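Local coordinates for GNA33 (PDB 2G5D), which probably cleaves the beta-1,4 bond between N-acetylmuramic acid and N-acetylglucosamine in peptidoglycan, forming a 1,6-anhydro bond in the muramic acid residue, at residues Arg23-Pro28 against Leu412-Lys417; Glu134-Pro139 against Tyr230-Val235; Ala197-Phe202 against Lys263-Tyr268; His359-Lys364 against Ala399-Thr404. All coordinates share one frame; numbering follows the deposited sequence.

The four contacts divide between two parts of the chain. Interactions 1 and 4 both use strand 403-413, one at its far end and one where it leaves helix 393-401; their centres lie about 34 Å apart. Interactions 2 and 3 fall within the MltA-specific insert, where their segments alternate along the chain; their centres are about 25 Å apart and their nearest atoms about 11 Å. Interaction 4 belongs to the 3D domain, its nearest atoms about 14 Å from interaction 2 and about 13 Å from interaction 3. Interaction 1 joins residues near both ends of the modelled chain, so the other three are nested inside the loop it closes. No two contacts touch.

Interaction 1. Residues Arg23-Pro28 against Leu412-Lys417; sequences RPAGIP and LPNGMK
A type II beta turn from Pro413 to Met416, at the end of strand 403-413, pushes Asn414 against Ala25-Pro28 of the N-terminal tail. Met416 N closes the turn on Pro413 O at 2.8 Å, and Asn414 occupies the first corner. The hydrogen bond across the contact runs from Asn414 ND2 to Gly26 O at 3.2 Å; it is bent, with an angle of 136° at the hydrogen, and the donor stands 36° out of the carbonyl plane. Asn414 CB rests against the same oxygen, also 3.2 Å from Gly26 O. The amide has further holds outside the two segments: ND2 also donates to Arg101 O, and OD1 is bonded to Thr104 OG1. The tail is thereby tied to strand 103-110, which pairs antiparallel with strand 403-413 and touches Pro28 through Thr104. Pro28 lies side by side with Asn414 and points the same way, its CB 3.9 Å from Asn414 OD1 and its CG 4.0 Å from Asn414 CG. Ala25 adds CB, 3.9 Å from Asn414 ND2. Gly26 and Gly415 both have positive phi, at which a beta carbon would be jammed against the preceding carbonyl oxygen. Gly415 N approaches Ile27 O to 3.2 Å, but the angle is too poor for a hydrogen bond. Upstream, Arg23 fastens the tail to helix 79-86 through a salt bridge from NH1 to Asp80.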
loop_
_atom_site.group_PDB
_atom_site.type_symbol
_atom_site.label_atom_id
_atom_site.label_comp_id
_atom_site.label_asym_id
_atom_site.label_seq_id
_atom_site.Cartn_x
_atom_site.Cartn_y
_atom_site.Cartn_z
ATOM N N ARG A 23 29.540 11.549 -6.795
ATOM C CA ARG A 23 29.846 10.459 -5.867
ATOM C C ARG A 23 30.498 9.299 -6.619
ATOM O O ARG A 23 30.318 9.176 -7.817
ATOM C CB ARG A 23 28.562 10.018 -5.148
ATOM C CG ARG A 23 27.927 11.112 -4.277
ATOM C CD ARG A 23 28.610 11.202 -2.905
ATOM N NE ARG A 23 28.104 12.321 -2.101
ATOM C CZ ARG A 23 27.483 12.205 -0.924
ATOM N NH1 ARG A 23 27.289 11.007 -0.370
ATOM N NH2 ARG A 23 27.080 13.302 -0.283
ATOM N N PRO A 24 31.314 8.478 -5.933
ATOM C CA PRO A 24 31.843 7.305 -6.638
ATOM C C PRO A 24 30.783 6.222 -6.856
ATOM O O PRO A 24 29.866 6.082 -6.045
ATOM C CB PRO A 24 32.965 6.812 -5.714
ATOM C CG PRO A 24 32.596 7.318 -4.356
ATOM C CD PRO A 24 31.819 8.585 -4.551
ATOM N N ALA A 25 30.903 5.469 -7.943
ATOM C CA ALA A 25 29.914 4.446 -8.237
ATOM C C ALA A 25 30.113 3.142 -7.475
ATOM O O ALA A 25 29.147 2.448 -7.155
ATOM C CB ALA A 25 29.821 4.186 -9.728
ATOM N N GLY A 26 31.344 2.763 -7.188
ATOM C CA GLY A 26 31.502 1.440 -6.580
ATOM C C GLY A 26 31.344 0.304 -7.583
ATOM O O GLY A 26 30.795 0.484 -8.670
ATOM N N ILE A 27 31.822 -0.872 -7.203
ATOM C CA ILE A 27 32.171 -1.919 -8.166
ATOM C C ILE A 27 31.057 -2.951 -8.330
ATOM O O ILE A 27 30.666 -3.585 -7.362
ATOM C CB ILE A 27 33.494 -2.587 -7.735
ATOM C CG1 ILE A 27 34.600 -1.529 -7.657
ATOM C CG2 ILE A 27 33.883 -3.760 -8.680
ATOM C CD1 ILE A 27 35.705 -1.863 -6.686
ATOM N N PRO A 28 30.526 -3.106 -9.558
ATOM C CA PRO A 28 29.418 -4.055 -9.747
ATOM C C PRO A 28 29.868 -5.518 -9.722
ATOM O O PRO A 28 30.961 -5.848 -10.194
ATOM C CB PRO A 28 28.865 -3.708 -11.138
ATOM C CG PRO A 28 29.770 -2.698 -11.727
ATOM C CD PRO A 28 30.908 -2.422 -10.809
ATOM N N LEU A 412 20.243 -2.489 -7.629
ATOM C CA LEU A 412 20.830 -2.181 -6.330
ATOM C C LEU A 412 22.137 -1.455 -6.583
ATOM O O LEU A 412 22.822 -1.738 -7.596
ATOM C CB LEU A 412 21.104 -3.488 -5.533
ATOM C CG LEU A 412 19.867 -4.277 -5.105
ATOM C CD1 LEU A 412 20.262 -5.677 -4.604
ATOM C CD2 LEU A 412 19.048 -3.497 -4.047
ATOM N N PRO A 413 22.503 -0.531 -5.671
ATOM C CA PRO A 413 23.801 0.158 -5.800
ATOM C C PRO A 413 24.931 -0.849 -6.052
ATOM O O PRO A 413 25.016 -1.862 -5.335
ATOM C CB PRO A 413 23.958 0.838 -4.441
ATOM C CG PRO A 413 22.538 1.080 -4.002
ATOM C CD PRO A 413 21.767 -0.104 -4.464
ATOM N N ASN A 414 25.762 -0.594 -7.070
ATOM C CA ASN A 414 26.875 -1.501 -7.412
ATOM C C ASN A 414 27.598 -1.990 -6.167
ATOM O O ASN A 414 28.042 -1.175 -5.356
ATOM C CB ASN A 414 27.914 -0.787 -8.266
ATOM C CG ASN A 414 27.366 -0.264 -9.560
ATOM O OD1 ASN A 414 26.439 -0.819 -10.130
ATOM N ND2 ASN A 414 27.979 0.794 -10.060
ATOM N N GLY A 415 27.725 -3.312 -6.020
ATOM C CA GLY A 415 28.366 -3.888 -4.845
ATOM C C GLY A 415 27.399 -4.449 -3.824
ATOM O O GLY A 415 27.715 -5.395 -3.120
ATOM N N MET A 416 26.207 -3.866 -3.740
ATOM C CA MET A 416 25.194 -4.357 -2.816
ATOM C C MET A 416 24.453 -5.558 -3.422
ATOM O O MET A 416 23.921 -5.492 -4.535
ATOM C CB MET A 416 24.224 -3.238 -2.431
ATOM C CG MET A 416 23.089 -3.676 -1.515
ATOM S SD MET A 416 21.726 -2.493 -1.424
ATOM C CE MET A 416 22.521 -1.115 -0.608
ATOM N N LYS A 417 24.429 -6.655 -2.680
ATOM C CA LYS A 417 23.782 -7.862 -3.152
ATOM C C LYS A 417 22.338 -7.898 -2.685
ATOM O O LYS A 417 22.002 -7.316 -1.655
ATOM C CB LYS A 417 24.573 -9.113 -2.718
ATOM C CG LYS A 417 25.858 -9.299 -3.543
ATOM C CD LYS A 417 26.363 -10.716 -3.535
ATOM C CE LYS A 417 27.580 -10.856 -2.648
ATOM N NZ LYS A 417 28.733 -10.193 -3.287
#

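Interaction 2. Residues Glu134-Pro139 against Tyr230-Val235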
loop_
_atom_site.group_PDB
_atom_site.type_symbol
_atom_site.label_atom_id
_atom_site.label_comp_id
_atom_site.label_asym_id
_atom_site.label_seq_id
_atom_site.Cartn_x
_atom_site.Cartn_y
_atom_site.Cartn_z
ATOM N N GLU A 134 -26.207 17.979 3.473
ATOM C CA GLU A 134 -27.318 17.141 3.028
ATOM C C GLU A 134 -26.805 15.956 2.199
ATOM O O GLU A 134 -27.281 14.827 2.342
ATOM C CB GLU A 134 -28.329 17.976 2.228
ATOM C CG GLU A 134 -29.593 17.218 1.831
ATOM C CD GLU A 134 -30.555 18.058 0.991
ATOM O OE1 GLU A 134 -31.286 18.901 1.564
ATOM O OE2 GLU A 134 -30.581 17.876 -0.250
ATOM N N ARG A 135 -25.821 16.240 1.351
ATOM C CA ARG A 135 -25.180 15.265 0.471
ATOM C C ARG A 135 -24.155 14.364 1.179
ATOM O O ARG A 135 -24.069 13.171 0.886
ATOM C CB ARG A 135 -24.459 16.003 -0.658
ATOM C CG ARG A 135 -25.282 16.301 -1.875
ATOM C CD ARG A 135 -24.372 16.272 -3.090
ATOM N NE ARG A 135 -25.044 16.755 -4.287
ATOM C CZ ARG A 135 -25.766 15.999 -5.113
ATOM N NH1 ARG A 135 -25.917 14.700 -4.879
ATOM N NH2 ARG A 135 -26.337 16.550 -6.182
ATOM N N ALA A 136 -23.362 14.955 2.078
ATOM C CA ALA A 136 -22.224 14.277 2.699
ATOM C C ALA A 136 -22.482 13.979 4.173
ATOM O O ALA A 136 -22.263 14.833 5.037
ATOM C CB ALA A 136 -20.933 15.110 2.509
ATOM N N ARG A 137 -22.924 12.750 4.442
ATOM C CA ARG A 137 -23.463 12.339 5.751
ATOM C C ARG A 137 -22.594 11.305 6.514
ATOM O O ARG A 137 -22.899 10.980 7.655
ATOM C CB ARG A 137 -24.862 11.733 5.557
ATOM C CG ARG A 137 -25.927 12.678 5.002
ATOM C CD ARG A 137 -26.697 12.042 3.831
ATOM N NE ARG A 137 -27.359 10.778 4.172
ATOM C CZ ARG A 137 -27.656 9.815 3.295
ATOM N NH1 ARG A 137 -27.351 9.957 2.006
ATOM N NH2 ARG A 137 -28.251 8.697 3.709
ATOM N N PHE A 138 -21.525 10.803 5.895
ATOM C CA PHE A 138 -20.769 9.671 6.466
ATOM C C PHE A 138 -19.404 10.082 6.979
ATOM O O PHE A 138 -18.488 10.312 6.188
ATOM C CB PHE A 138 -20.655 8.515 5.459
ATOM C CG PHE A 138 -21.992 7.968 5.024
ATOM C CD1 PHE A 138 -22.680 8.537 3.950
ATOM C CD2 PHE A 138 -22.582 6.911 5.712
ATOM C CE1 PHE A 138 -23.936 8.048 3.558
ATOM C CE2 PHE A 138 -23.833 6.413 5.328
ATOM C CZ PHE A 138 -24.510 6.981 4.244
ATOM N N PRO A 139 -19.253 10.151 8.312
ATOM C CA PRO A 139 -18.012 10.631 8.931
ATOM C C PRO A 139 -16.780 9.744 8.659
ATOM O O PRO A 139 -16.879 8.513 8.695
ATOM C CB PRO A 139 -18.352 10.626 10.429
ATOM C CG PRO A 139 -19.429 9.618 10.564
ATOM C CD PRO A 139 -20.244 9.745 9.325
ATOM N N TYR A 230 -16.605 14.150 5.646
ATOM C CA TYR A 230 -17.796 13.352 5.395
ATOM C C TYR A 230 -17.828 12.886 3.946
ATOM O O TYR A 230 -17.562 13.668 3.041
ATOM C CB TYR A 230 -19.063 14.157 5.742
ATOM C CG TYR A 230 -19.217 14.404 7.227
ATOM C CD1 TYR A 230 -18.503 15.420 7.862
ATOM C CD2 TYR A 230 -20.047 13.601 8.000
ATOM C CE1 TYR A 230 -18.626 15.637 9.226
ATOM C CE2 TYR A 230 -20.179 13.807 9.372
ATOM C CZ TYR A 230 -19.461 14.821 9.975
ATOM O OH TYR A 230 -19.584 15.037 11.327
ATOM N N ALA A 231 -18.143 11.607 3.745
ATOM C CA ALA A 231 -18.300 11.031 2.410
ATOM C C ALA A 231 -19.769 11.028 1.980
ATOM O O ALA A 231 -20.671 10.899 2.812
ATOM C CB ALA A 231 -17.745 9.616 2.389
ATOM N N GLU A 232 -20.019 11.140 0.679
ATOM C CA GLU A 232 -21.389 11.080 0.170
ATOM C C GLU A 232 -21.936 9.651 0.201
ATOM O O GLU A 232 -23.098 9.426 0.585
ATOM C CB GLU A 232 -21.486 11.655 -1.251
ATOM C CG GLU A 232 -21.458 13.178 -1.296
ATOM C CD GLU A 232 -21.712 13.741 -2.670
ATOM O OE1 GLU A 232 -21.282 14.896 -2.925
ATOM O OE2 GLU A 232 -22.335 13.040 -3.495
ATOM N N ASP A 233 -21.081 8.704 -0.193
ATOM C CA ASP A 233 -21.451 7.309 -0.382
ATOM C C ASP A 233 -20.682 6.403 0.590
ATOM O O ASP A 233 -19.458 6.467 0.628
ATOM C CB ASP A 233 -21.156 6.894 -1.830
ATOM C CG ASP A 233 -21.626 5.493 -2.144
ATOM O OD1 ASP A 233 -22.815 5.330 -2.480
ATOM O OD2 ASP A 233 -20.816 4.544 -2.063
ATOM N N PRO A 234 -21.401 5.537 1.357
ATOM C CA PRO A 234 -20.804 4.631 2.370
ATOM C C PRO A 234 -20.036 3.441 1.780
ATOM O O PRO A 234 -19.153 2.893 2.443
ATOM C CB PRO A 234 -22.031 4.084 3.108
ATOM C CG PRO A 234 -23.098 4.077 2.069
ATOM C CD PRO A 234 -22.868 5.351 1.281
ATOM N N VAL A 235 -20.410 3.012 0.579
ATOM C CA VAL A 235 -19.688 1.935 -0.113
ATOM C C VAL A 235 -18.364 2.466 -0.667
ATOM O O VAL A 235 -17.317 1.815 -0.513
ATOM C CB VAL A 235 -20.541 1.250 -1.228
ATOM C CG1 VAL A 235 -19.707 0.220 -2.014
ATOM C CG2 VAL A 235 -21.760 0.588 -0.628
#
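Pro234 crosses the face of the Phe138 ring obliquely: its CB lies over that face, offset toward the rim, 3.9 Å from the Phe138 ring centroid and 20° off the normal, a CH-pi contact. With CG set beside the backbone N (chi1 -60°), which itself bonds to Ala231 O, the ring brings its edge to that oxygen; Ala231 O lies in the ring plane, 3.3 Å from Phe138 CD1. Tyr230 and Pro139 pack on the other face of the sheet, where Tyr230 CE2 is 3.8 Å from Pro139 CB while Arg137 O and Phe138 N lie in plane at the tyrosine's edge. Arg135 and Glu232 run with their guanidinium and carboxylate planes only 17° apart. The touch is made by Arg135 CD, 3.4 Å from Glu232 OE1; the charged atoms stay farther off, with Arg135 NH1 4.2 Å from Glu232 OE2, beyond a salt bridge. Between these pairs, strands 138-141 and 227-231 are antiparallel, and Arg137 and Phe138 both face Ala231, a classic beta bulge. Phe138 N donates to Ala231 O at 3.2 Å, Arg137 N adds a weak bond to the same Ala231 O at 3.3 Å, and Ala231 N returns one to Phe138 O at 2.8 Å. Strand 116-129 pairs with the opposite edge of 227-231, and Asp233, salt-bridged to Arg296, N-caps helix 234-243 through Glu236 N. One carbonyl thus serves two successive amides, one of them weakly, while the aromatic rings pack on both faces; the separated charges of Arg135 and Glu232 would add at most a mild attraction.

Interaction 3. Residues Ala197-Phe202 against Lys263-Tyr268; sequences AIKGRF and KNEHPY
Aliphatic packing joins Lys199 to Glu265, which cross each other at a slant. Lys199 CG comes within 3.5 Å of Glu265 CG, and Lys199 CE is 3.8 Å from that same methylene, Glu265 CG. The lysine chain is bent at chi2 (-75°), its CD turning aside from the extended course; Glu265 also bends at chi2. Methylene groups further meet backbone oxygens: Lys199 CG is 3.4 Å from Lys263 O, and Ala197 O lies 4.0 Å from Glu265 CG. Polar bonding proper runs to residues beyond this pair. Lys199 NZ forms a salt bridge with Asp262, near the end of strand 255-263, and a hydrogen bond with Ser149 OG of the neighbouring strand 148-151. Lys199 NZ remains 5.0 Å from Glu265 OE2, so the opposite charges are near but not paired. Within the loop, Asn264 OD1 accepts a hydrogen bond from Tyr312 N and a weak one from His266 N, the latter at 3.4 Å, and the edge of the His266 ring faces Asn264 CG. In fold terms, strand 197-203 runs inside a five-stranded sheet, and the contact joins that sheet to the loop after strand 255-263, both within the MltA-specific insert. Lys199 spans the junction, its carbon chain packed on the strand end and the loop that follows, while its ammonium is held from outside the two segments. Ala197 O, by contrast, is buried here with no partner in the model, a likely small energetic cost.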
loop_
_atom_site.group_PDB
_atom_site.type_symbol
_atom_site.label_atom_id
_atom_site.label_comp_id
_atom_site.label_asym_id
_atom_site.label_seq_id
_atom_site.Cartn_x
_atom_site.Cartn_y
_atom_site.Cartn_z
ATOM N N ALA A 197 0.685 -5.823 17.430
ATOM C CA ALA A 197 0.143 -5.067 18.555
ATOM C C ALA A 197 -1.346 -5.345 18.715
ATOM O O ALA A 197 -2.023 -5.714 17.750
ATOM C CB ALA A 197 0.365 -3.572 18.342
ATOM N N ILE A 198 -1.848 -5.171 19.937
ATOM C CA ILE A 198 -3.284 -5.260 20.211
ATOM C C ILE A 198 -3.890 -3.867 20.362
ATOM O O ILE A 198 -3.261 -2.957 20.910
ATOM C CB ILE A 198 -3.628 -6.142 21.450
ATOM C CG1 ILE A 198 -2.931 -5.624 22.718
ATOM C CG2 ILE A 198 -3.295 -7.609 21.172
ATOM C CD1 ILE A 198 -3.671 -5.932 24.005
ATOM N N LYS A 199 -5.113 -3.713 19.862
ATOM C CA LYS A 199 -5.828 -2.441 19.944
ATOM C C LYS A 199 -7.084 -2.574 20.819
ATOM O O LYS A 199 -7.907 -3.472 20.609
ATOM C CB LYS A 199 -6.201 -1.928 18.541
ATOM C CG LYS A 199 -5.158 -2.182 17.455
ATOM C CD LYS A 199 -3.954 -1.260 17.567
ATOM C CE LYS A 199 -2.892 -1.631 16.551
ATOM N NZ LYS A 199 -1.868 -0.566 16.377
ATOM N N GLY A 200 -7.224 -1.679 21.793
ATOM C CA GLY A 200 -8.359 -1.725 22.709
ATOM C C GLY A 200 -8.642 -0.435 23.456
ATOM O O GLY A 200 -8.136 0.633 23.096
ATOM N N ARG A 201 -9.466 -0.549 24.495
ATOM C CA ARG A 201 -9.883 0.588 25.320
ATOM C C ARG A 201 -10.161 0.133 26.752
ATOM O O ARG A 201 -10.604 -0.997 26.971
ATOM C CB ARG A 201 -11.134 1.255 24.735
ATOM C CG ARG A 201 -12.288 0.291 24.465
ATOM C CD ARG A 201 -13.576 1.004 24.110
ATOM N NE ARG A 201 -14.720 0.126 24.344
ATOM C CZ ARG A 201 -15.483 0.155 25.431
ATOM N NH1 ARG A 201 -15.256 1.036 26.395
ATOM N NH2 ARG A 201 -16.485 -0.701 25.553
ATOM N N PHE A 202 -9.905 1.020 27.713
ATOM C CA PHE A 202 -10.204 0.757 29.124
ATOM C C PHE A 202 -11.709 0.856 29.372
ATOM O O PHE A 202 -12.374 1.763 28.865
ATOM C CB PHE A 202 -9.470 1.738 30.047
ATOM C CG PHE A 202 -7.976 1.801 29.828
ATOM C CD1 PHE A 202 -7.375 2.978 29.383
ATOM C CD2 PHE A 202 -7.168 0.692 30.075
ATOM C CE1 PHE A 202 -5.987 3.050 29.184
ATOM C CE2 PHE A 202 -5.788 0.752 29.882
ATOM C CZ PHE A 202 -5.197 1.933 29.429
ATOM N N LYS A 263 -5.525 1.039 12.638
ATOM C CA LYS A 263 -6.698 0.185 12.442
ATOM C C LYS A 263 -7.053 -0.568 13.726
ATOM O O LYS A 263 -6.267 -0.590 14.674
ATOM C CB LYS A 263 -6.507 -0.782 11.259
ATOM C CG LYS A 263 -5.314 -1.726 11.345
ATOM C CD LYS A 263 -5.266 -2.641 10.115
ATOM C CE LYS A 263 -3.898 -3.294 9.960
ATOM N NZ LYS A 263 -3.884 -4.176 8.766
ATOM N N ASN A 264 -8.232 -1.189 13.754
ATOM C CA ASN A 264 -8.700 -1.882 14.966
ATOM C C ASN A 264 -8.229 -3.332 15.118
ATOM O O ASN A 264 -8.496 -3.962 16.149
ATOM C CB ASN A 264 -10.229 -1.776 15.114
ATOM C CG ASN A 264 -10.994 -2.437 13.971
ATOM O OD1 ASN A 264 -10.418 -2.951 13.009
ATOM N ND2 ASN A 264 -12.312 -2.401 14.073
ATOM N N GLU A 265 -7.527 -3.837 14.096
ATOM C CA GLU A 265 -6.947 -5.186 14.068
ATOM C C GLU A 265 -7.947 -6.347 14.034
ATOM O O GLU A 265 -7.558 -7.511 14.182
ATOM C CB GLU A 265 -5.891 -5.383 15.181
ATOM C CG GLU A 265 -4.599 -4.597 14.965
ATOM C CD GLU A 265 -3.720 -5.167 13.864
ATOM O OE1 GLU A 265 -3.943 -6.332 13.469
ATOM O OE2 GLU A 265 -2.798 -4.449 13.402
ATOM N N HIS A 266 -9.226 -6.042 13.836
ATOM C CA HIS A 266 -10.217 -7.086 13.604
ATOM C C HIS A 266 -10.046 -7.591 12.171
ATOM O O HIS A 266 -9.594 -6.837 11.305
ATOM C CB HIS A 266 -11.638 -6.583 13.884
ATOM C CG HIS A 266 -11.912 -6.346 15.335
ATOM N ND1 HIS A 266 -12.267 -7.360 16.201
ATOM C CD2 HIS A 266 -11.871 -5.213 16.077
ATOM C CE1 HIS A 266 -12.440 -6.858 17.412
ATOM N NE2 HIS A 266 -12.203 -5.559 17.364
ATOM N N PRO A 267 -10.351 -8.878 11.925
ATOM C CA PRO A 267 -10.060 -9.502 10.626
ATOM C C PRO A 267 -10.708 -8.828 9.425
ATOM O O PRO A 267 -11.860 -8.382 9.497
ATOM C CB PRO A 267 -10.612 -10.925 10.788
ATOM C CG PRO A 267 -11.589 -10.817 11.920
ATOM C CD PRO A 267 -10.959 -9.845 12.853
ATOM N N TYR A 268 -9.969 -8.761 8.323
ATOM C CA TYR A 268 -10.546 -8.346 7.058
ATOM C C TYR A 268 -11.420 -9.472 6.496
ATOM O O TYR A 268 -10.993 -10.626 6.429
ATOM C CB TYR A 268 -9.455 -7.943 6.049
ATOM C CG TYR A 268 -9.951 -7.920 4.616
ATOM C CD1 TYR A 268 -9.721 -9.007 3.768
ATOM C CD2 TYR A 268 -10.690 -6.834 4.119
ATOM C CE1 TYR A 268 -10.192 -9.017 2.461
ATOM C CE2 TYR A 268 -11.169 -6.831 2.806
ATOM C CZ TYR A 268 -10.910 -7.930 1.986
ATOM O OH TYR A 268 -11.360 -7.958 0.686
#

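Interaction 4. Residues His359-Lys364 against Ala399-Thr404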
loop_
_atom_site.group_PDB
_atom_site.type_symbol
_atom_site.label_atom_id
_atom_site.label_comp_id
_atom_site.label_asym_id
_atom_site.label_seq_id
_atom_site.Cartn_x
_atom_site.Cartn_y
_atom_site.Cartn_z
ATOM N N HIS A 359 0.009 -4.134 -20.094
ATOM C CA HIS A 359 -0.945 -3.090 -19.729
ATOM C C HIS A 359 -2.337 -3.692 -19.456
ATOM O O HIS A 359 -2.856 -4.416 -20.295
ATOM C CB HIS A 359 -1.003 -2.021 -20.819
ATOM C CG HIS A 359 -1.741 -0.783 -20.412
ATOM N ND1 HIS A 359 -3.117 -0.725 -20.333
ATOM C CD2 HIS A 359 -1.291 0.447 -20.067
ATOM C CE1 HIS A 359 -3.480 0.484 -19.948
ATOM N NE2 HIS A 359 -2.391 1.214 -19.783
ATOM N N PRO A 360 -2.923 -3.416 -18.266
ATOM C CA PRO A 360 -4.200 -4.014 -17.818
ATOM C C PRO A 360 -5.430 -3.790 -18.704
ATOM O O PRO A 360 -6.415 -4.522 -18.553
ATOM C CB PRO A 360 -4.422 -3.395 -16.427
ATOM C CG PRO A 360 -3.577 -2.198 -16.394
ATOM C CD PRO A 360 -2.369 -2.527 -17.230
ATOM N N VAL A 361 -5.393 -2.807 -19.605
ATOM C CA VAL A 361 -6.493 -2.630 -20.560
ATOM C C VAL A 361 -6.059 -2.860 -22.014
ATOM O O VAL A 361 -6.693 -3.648 -22.727
ATOM C CB VAL A 361 -7.278 -1.274 -20.371
ATOM C CG1 VAL A 361 -7.594 -1.011 -18.890
ATOM C CG2 VAL A 361 -6.530 -0.080 -20.969
ATOM N N THR A 362 -4.980 -2.208 -22.451
ATOM C CA THR A 362 -4.485 -2.371 -23.839
ATOM C C THR A 362 -3.803 -3.719 -24.105
ATOM O O THR A 362 -3.620 -4.113 -25.268
ATOM C CB THR A 362 -3.534 -1.220 -24.294
ATOM O OG1 THR A 362 -2.271 -1.310 -23.608
ATOM C CG2 THR A 362 -4.175 0.144 -24.060
ATOM N N ARG A 363 -3.427 -4.413 -23.025
ATOM C CA ARG A 363 -2.749 -5.718 -23.087
ATOM C C ARG A 363 -1.401 -5.658 -23.812
ATOM O O ARG A 363 -0.676 -6.656 -23.854
ATOM C CB ARG A 363 -3.673 -6.818 -23.673
ATOM C CG ARG A 363 -4.717 -7.387 -22.679
ATOM C CD ARG A 363 -4.049 -8.278 -21.615
ATOM N NE ARG A 363 -4.800 -8.382 -20.357
ATOM C CZ ARG A 363 -4.453 -7.778 -19.223
ATOM N NH1 ARG A 363 -3.368 -7.008 -19.180
ATOM N NH2 ARG A 363 -5.189 -7.938 -18.124
ATOM N N LYS A 364 -1.079 -4.489 -24.374
ATOM C CA LYS A 364 0.249 -4.193 -24.937
ATOM C C LYS A 364 1.349 -4.244 -23.868
ATOM O O LYS A 364 1.061 -4.269 -22.661
ATOM C CB LYS A 364 0.265 -2.805 -25.593
ATOM C CG LYS A 364 -0.515 -2.659 -26.904
ATOM C CD LYS A 364 -0.519 -1.190 -27.319
ATOM C CE LYS A 364 -1.471 -0.909 -28.463
ATOM N NZ LYS A 364 -1.597 0.562 -28.653
ATOM N N ALA A 399 -6.281 -0.250 -12.159
ATOM C CA ALA A 399 -5.905 -1.095 -11.040
ATOM C C ALA A 399 -6.679 -2.413 -10.998
ATOM O O ALA A 399 -6.065 -3.491 -10.991
ATOM C CB ALA A 399 -6.027 -0.324 -9.723
ATOM N N GLY A 400 -8.012 -2.325 -10.988
ATOM C CA GLY A 400 -8.888 -3.500 -10.923
ATOM C C GLY A 400 -8.782 -4.459 -12.104
ATOM O O GLY A 400 -9.082 -5.645 -11.975
ATOM N N LYS A 401 -8.352 -3.936 -13.249
ATOM C CA LYS A 401 -8.188 -4.721 -14.472
ATOM C C LYS A 401 -6.827 -5.425 -14.557
ATOM O O LYS A 401 -6.593 -6.261 -15.444
ATOM C CB LYS A 401 -8.429 -3.835 -15.705
ATOM C CG LYS A 401 -9.897 -3.458 -15.911
ATOM C CD LYS A 401 -10.219 -3.113 -17.360
ATOM C CE LYS A 401 -11.536 -2.359 -17.444
ATOM N NZ LYS A 401 -12.051 -2.258 -18.841
ATOM N N GLN A 402 -5.935 -5.089 -13.621
ATOM C CA GLN A 402 -4.592 -5.637 -13.586
ATOM C C GLN A 402 -4.479 -6.975 -12.853
ATOM O O GLN A 402 -4.577 -7.041 -11.613
ATOM C CB GLN A 402 -3.644 -4.622 -12.966
ATOM C CG GLN A 402 -2.217 -5.049 -13.061
ATOM C CD GLN A 402 -1.352 -3.976 -13.600
ATOM O OE1 GLN A 402 -1.196 -2.923 -12.980
ATOM N NE2 GLN A 402 -0.769 -4.224 -14.772
ATOM N N LYS A 403 -4.283 -8.033 -13.637
ATOM C CA LYS A 403 -3.941 -9.377 -13.143
ATOM C C LYS A 403 -3.156 -10.137 -14.223
ATOM O O LYS A 403 -3.729 -10.907 -15.007
ATOM C CB LYS A 403 -5.185 -10.155 -12.689
ATOM C CG LYS A 403 -6.543 -9.605 -13.170
ATOM C CD LYS A 403 -7.044 -10.230 -14.471
ATOM C CE LYS A 403 -8.286 -9.485 -14.957
ATOM N NZ LYS A 403 -8.930 -10.119 -16.142
ATOM N N THR A 404 -1.840 -9.904 -14.241
ATOM C CA THR A 404 -0.959 -10.235 -15.375
ATOM C C THR A 404 0.323 -10.967 -14.967
ATOM O O THR A 404 0.838 -10.793 -13.851
ATOM C CB THR A 404 -0.512 -8.950 -16.165
ATOM O OG1 THR A 404 0.152 -8.024 -15.281
ATOM C CG2 THR A 404 -1.679 -8.258 -16.811
#
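This contact is mostly one of packing within the 3D domain, a family of the double-psi beta-barrel clan: the turn of the hairpin formed by strands 352-358 and 365-375 rests, through Pro360, Val361 and Arg363, on the link between helix 393-401 and strand 403-413. Pro360 is central: its CD lies 3.4 Å from Gln402 NE2, its CB is 3.6 Å from Gln402 N, and its carbonyl O is 3.6 Å from Lys401 CB. While NE2 of the Gln402 amide faces Pro360, OE1 is hydrogen-bonded to Trp389 NE1 of strand 384-391. Farther out, Val361 CG1 touches Lys401 CD at 3.7 Å. Arg363 reaches across so that NH1 meets Thr404 CG2 at 3.2 Å, while Pro360 O stands above one face of its guanidinium, toward the rim. Thr404 turns its hydroxyl to Thr357 OG1. Inside the loop, His359 ND1 accepts hydrogen bonds from Val361 N and Thr362 N, both at 3.2 Å, and Arg363 N bonds to His359 O. Accepting two N-H groups is consistent with ND1 carrying no proton, and the two bonds tie the imidazole to the loop backbone. Arg363 NH2 also lies 4.8 Å from Lys403 NZ, and these like charges may disfavour a closer approach. Most of the touching atoms belong to Pro360, Lys401 and Gln402.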